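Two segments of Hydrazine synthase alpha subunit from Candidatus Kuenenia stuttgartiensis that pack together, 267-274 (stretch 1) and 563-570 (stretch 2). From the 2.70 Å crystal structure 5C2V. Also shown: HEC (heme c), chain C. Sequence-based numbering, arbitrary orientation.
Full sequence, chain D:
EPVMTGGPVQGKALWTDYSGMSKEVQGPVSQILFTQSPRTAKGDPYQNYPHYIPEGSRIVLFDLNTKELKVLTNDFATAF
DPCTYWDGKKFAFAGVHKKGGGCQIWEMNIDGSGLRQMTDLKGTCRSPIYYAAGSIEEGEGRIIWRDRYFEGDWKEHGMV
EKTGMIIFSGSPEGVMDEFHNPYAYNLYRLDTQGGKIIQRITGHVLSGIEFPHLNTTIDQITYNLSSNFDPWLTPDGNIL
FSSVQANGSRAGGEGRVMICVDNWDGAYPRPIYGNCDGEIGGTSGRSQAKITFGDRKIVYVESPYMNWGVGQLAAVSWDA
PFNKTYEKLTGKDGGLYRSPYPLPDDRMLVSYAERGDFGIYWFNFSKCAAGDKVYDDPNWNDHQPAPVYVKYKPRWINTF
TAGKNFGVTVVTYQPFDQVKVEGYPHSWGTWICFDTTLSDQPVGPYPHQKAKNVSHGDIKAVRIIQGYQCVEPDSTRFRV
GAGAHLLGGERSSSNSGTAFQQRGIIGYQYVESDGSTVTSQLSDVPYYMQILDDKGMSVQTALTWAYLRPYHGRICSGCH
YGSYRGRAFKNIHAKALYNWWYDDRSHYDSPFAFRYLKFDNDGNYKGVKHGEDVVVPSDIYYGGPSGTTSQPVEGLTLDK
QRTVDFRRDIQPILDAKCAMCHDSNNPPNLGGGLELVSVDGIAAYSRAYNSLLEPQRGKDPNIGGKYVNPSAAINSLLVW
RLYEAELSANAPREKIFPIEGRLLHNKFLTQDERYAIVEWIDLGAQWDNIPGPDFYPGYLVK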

# COMPACT_ATOMS: atom_id res chain seq x y z
N ALA D 267 -31.98 -7.26 -3.45
CA ALA D 267 -32.44 -5.98 -4.00
C ALA D 267 -31.47 -4.84 -3.73
O ALA D 267 -31.34 -3.93 -4.55
CB ALA D 267 -33.81 -5.64 -3.43
N TYR D 268 -30.79 -4.87 -2.59
CA TYR D 268 -29.98 -3.73 -2.16
C TYR D 268 -28.67 -4.13 -1.48
O TYR D 268 -28.52 -3.96 -0.27
CB TYR D 268 -30.82 -2.85 -1.22
CG TYR D 268 -30.26 -1.47 -0.96
CD1 TYR D 268 -30.33 -0.48 -1.93
CD2 TYR D 268 -29.71 -1.14 0.27
CE1 TYR D 268 -29.84 0.79 -1.70
CE2 TYR D 268 -29.22 0.13 0.52
CZ TYR D 268 -29.29 1.09 -0.47
OH TYR D 268 -28.79 2.35 -0.22
N PRO D 269 -27.71 -4.67 -2.25
CA PRO D 269 -26.39 -4.96 -1.67
C PRO D 269 -25.60 -3.70 -1.34
O PRO D 269 -25.53 -2.78 -2.16
CB PRO D 269 -25.70 -5.78 -2.76
CG PRO D 269 -26.38 -5.38 -4.02
CD PRO D 269 -27.81 -5.11 -3.65
N ARG D 270 -25.00 -3.65 -0.16
CA ARG D 270 -24.18 -2.52 0.25
C ARG D 270 -23.02 -2.98 1.12
O ARG D 270 -23.15 -3.95 1.87
CB ARG D 270 -25.03 -1.48 0.99
CG ARG D 270 -25.63 -1.98 2.29
CD ARG D 270 -26.58 -0.97 2.90
NE ARG D 270 -27.01 -1.37 4.24
CZ ARG D 270 -26.41 -0.98 5.37
NH1 ARG D 270 -25.37 -0.17 5.32
NH2 ARG D 270 -26.87 -1.40 6.54
N PRO D 271 -21.87 -2.30 1.03
CA PRO D 271 -20.68 -2.68 1.80
C PRO D 271 -20.80 -2.34 3.28
O PRO D 271 -21.46 -1.37 3.64
CB PRO D 271 -19.57 -1.86 1.15
CG PRO D 271 -20.27 -0.65 0.64
CD PRO D 271 -21.60 -1.14 0.16
N ILE D 272 -20.14 -3.13 4.12
CA ILE D 272 -20.09 -2.85 5.55
C ILE D 272 -18.67 -2.49 5.96
O ILE D 272 -18.42 -1.37 6.41
CB ILE D 272 -20.60 -4.03 6.40
CG1 ILE D 272 -22.09 -4.26 6.14
CG2 ILE D 272 -20.35 -3.78 7.87
CD1 ILE D 272 -22.97 -3.09 6.54
N TYR D 273 -17.74 -3.42 5.80
CA TYR D 273 -16.34 -3.12 6.12
C TYR D 273 -15.34 -3.92 5.29
O TYR D 273 -15.56 -5.09 4.98
CB TYR D 273 -16.08 -3.36 7.61
CG TYR D 273 -14.77 -2.79 8.11
CD1 TYR D 273 -14.64 -1.43 8.34
CD2 TYR D 273 -13.67 -3.61 8.34
CE1 TYR D 273 -13.44 -0.89 8.80
CE2 TYR D 273 -12.48 -3.08 8.80
CZ TYR D 273 -12.37 -1.73 9.02
OH TYR D 273 -11.18 -1.20 9.48
N GLY D 274 -14.23 -3.28 4.93
CA GLY D 274 -13.10 -3.97 4.33
C GLY D 274 -12.84 -3.81 2.85
O GLY D 274 -11.85 -4.32 2.34
N SER D 563 -22.71 7.41 -0.02
CA SER D 563 -24.13 7.27 0.29
C SER D 563 -24.46 5.81 0.58
O SER D 563 -25.36 5.53 1.36
CB SER D 563 -25.00 7.79 -0.86
OG SER D 563 -25.01 6.88 -1.95
N TYR D 564 -23.76 4.89 -0.08
CA TYR D 564 -23.93 3.48 0.23
C TYR D 564 -22.88 2.93 1.19
O TYR D 564 -22.86 1.73 1.46
CB TYR D 564 -23.97 2.63 -1.05
CG TYR D 564 -23.00 3.00 -2.16
CD1 TYR D 564 -21.70 2.53 -2.17
CD2 TYR D 564 -23.42 3.78 -3.23
CE1 TYR D 564 -20.82 2.85 -3.20
CE2 TYR D 564 -22.56 4.11 -4.26
CZ TYR D 564 -21.26 3.64 -4.24
OH TYR D 564 -20.40 3.96 -5.28
N ARG D 565 -22.00 3.79 1.71
CA ARG D 565 -21.00 3.29 2.66
C ARG D 565 -21.06 3.92 4.06
O ARG D 565 -21.65 3.33 4.97
CB ARG D 565 -19.60 3.49 2.07
CG ARG D 565 -18.44 3.12 2.99
CD ARG D 565 -18.47 1.65 3.38
NE ARG D 565 -17.46 1.35 4.39
CZ ARG D 565 -17.66 1.45 5.70
NH1 ARG D 565 -18.84 1.83 6.17
NH2 ARG D 565 -16.68 1.16 6.55
N GLY D 566 -20.47 5.09 4.24
CA GLY D 566 -20.42 5.72 5.55
C GLY D 566 -21.15 7.03 5.72
O GLY D 566 -21.11 7.63 6.80
N ARG D 567 -21.84 7.48 4.68
CA ARG D 567 -22.40 8.83 4.70
C ARG D 567 -23.89 8.83 4.40
O ARG D 567 -24.41 7.96 3.70
CB ARG D 567 -21.67 9.72 3.69
CG ARG D 567 -20.26 10.12 4.13
CD ARG D 567 -19.62 11.11 3.17
NE ARG D 567 -20.41 12.33 3.01
CZ ARG D 567 -20.42 13.33 3.89
NH1 ARG D 567 -19.69 13.26 4.99
NH2 ARG D 567 -21.16 14.41 3.65
N ALA D 568 -24.58 9.83 4.95
CA ALA D 568 -26.01 9.99 4.71
C ALA D 568 -26.24 10.54 3.31
O ALA D 568 -25.41 11.28 2.78
CB ALA D 568 -26.63 10.90 5.76
N PHE D 569 -27.37 10.16 2.72
CA PHE D 569 -27.75 10.66 1.40
C PHE D 569 -27.80 12.18 1.38
O PHE D 569 -28.41 12.80 2.25
CB PHE D 569 -29.11 10.09 1.00
CG PHE D 569 -29.05 8.71 0.41
CD1 PHE D 569 -28.78 7.61 1.21
CD2 PHE D 569 -29.27 8.50 -0.94
CE1 PHE D 569 -28.72 6.34 0.68
CE2 PHE D 569 -29.21 7.24 -1.48
CZ PHE D 569 -28.94 6.15 -0.68
N LYS D 570 -27.14 12.78 0.40
CA LYS D 570 -27.20 14.22 0.23
C LYS D 570 -28.53 14.59 -0.42
O LYS D 570 -29.00 13.90 -1.32
CB LYS D 570 -26.03 14.72 -0.62
CG LYS D 570 -26.04 16.23 -0.87
CD LYS D 570 -24.64 16.81 -0.85
CE LYS D 570 -23.86 16.47 -2.11
NZ LYS D 570 -24.41 17.17 -3.30
FE HEC C . -20.19 2.74 -6.95
CHA HEC C . -17.69 0.89 -5.45
CHB HEC C . -22.53 0.61 -5.63
CHC HEC C . -22.67 4.32 -8.77
CHD HEC C . -17.85 4.74 -8.46
NA HEC C . -20.12 1.07 -5.76
C1A HEC C . -18.98 0.47 -5.26
C2A HEC C . -19.39 -0.68 -4.49
C3A HEC C . -20.72 -0.77 -4.54
C4A HEC C . -21.21 0.33 -5.34
CMA HEC C . -21.59 -1.85 -3.86
CAA HEC C . -18.43 -1.65 -3.75
CBA HEC C . -18.37 -1.29 -2.27
CGA HEC C . -17.69 0.05 -2.07
O1A HEC C . -18.25 0.90 -1.34
O2A HEC C . -16.59 0.26 -2.64
NB HEC C . -22.23 2.42 -7.27
C1B HEC C . -22.99 1.66 -6.40
C2B HEC C . -24.34 2.17 -6.44
C3B HEC C . -24.39 3.18 -7.30
C4B HEC C . -23.06 3.37 -7.84
CMB HEC C . -25.53 1.62 -5.62
CAB HEC C . -25.65 4.01 -7.64
CBB HEC C . -26.06 3.77 -9.11
NC HEC C . -20.26 4.29 -8.32
C1C HEC C . -21.37 4.70 -9.02
C2C HEC C . -20.95 5.70 -9.99
C3C HEC C . -19.61 5.73 -9.98
C4C HEC C . -19.15 4.90 -8.88
CMC HEC C . -21.85 6.33 -11.07
CAC HEC C . -18.73 6.61 -10.89
CBC HEC C . -17.90 5.71 -11.82
ND HEC C . -18.10 2.80 -6.96
C1D HEC C . -17.35 3.75 -7.65
C2D HEC C . -15.94 3.53 -7.39
C3D HEC C . -15.90 2.33 -6.44
C4D HEC C . -17.27 1.94 -6.24
CMD HEC C . -14.76 4.35 -7.94
CAD HEC C . -14.65 1.66 -5.82
CBD HEC C . -13.84 1.01 -6.95
CGD HEC C . -12.61 0.38 -6.38
O1D HEC C . -11.73 -0.02 -7.18
O2D HEC C . -12.49 0.28 -5.12
O HOH W 1 -21.19 0.69 5.14

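Stretch 1 contains a strand at 270-273, with loop or turn on either side of it, while stretch 2 has no regular helix or strand. The two backbones come nearest at R270 and Y564 and at P271 and R565, each pair of CA atoms 6.0 Å apart. No hydrogen bond crosses directly. Instead, one water bridges the backbones, its O atom donating to P271 O at 2.6 Å and to R565 O at 2.7 Å; the same water O accepts a weak bond from R565 NH1 at 2.8 Å.

P271 packs closely against stretch 2. Its CB points toward stretch 2, and the compact ring fits against backbone and side chains together: P271 CD lies 3.4 Å from Y564 O and 4.3 Å from Y564 CD1, while P271 CG sits 4.0 Å from R565 CD. P271 CG also lies 3.2 Å from heme O1A. Y564 turns its ring to the cofactor, with Y564 OH bound to the heme FE at 2.1 Å, so one residue both packs on the proline and ligates the metal.

R565 has the largest area covered by the opposing stretch. Its CB points sideways, but the long chain brings the guanidinium over to the strand, where I272 O lies over one face, 3.0 Å from R565 CZ. That placement puts the carbonyl near the positive charge but at a poor angle for hydrogen bonding. R565 NE and NH2 find their partners elsewhere in the structure. I272 thus contributes its backbone oxygen while its side chain points away; Y273 also points its CB away, yet Y273 CD1 comes within 3.8 Å of R565 NH2.

At the other end, the side chains of Y268 and F569 start sideways and bring their ends across, Y268 OH meeting the ring edge at F569 CZ, 3.8 Å away. The contact is small, burying 332 Å² in total, and relies on fit, one water and a carbonyl oxygen over the face of a guanidinium.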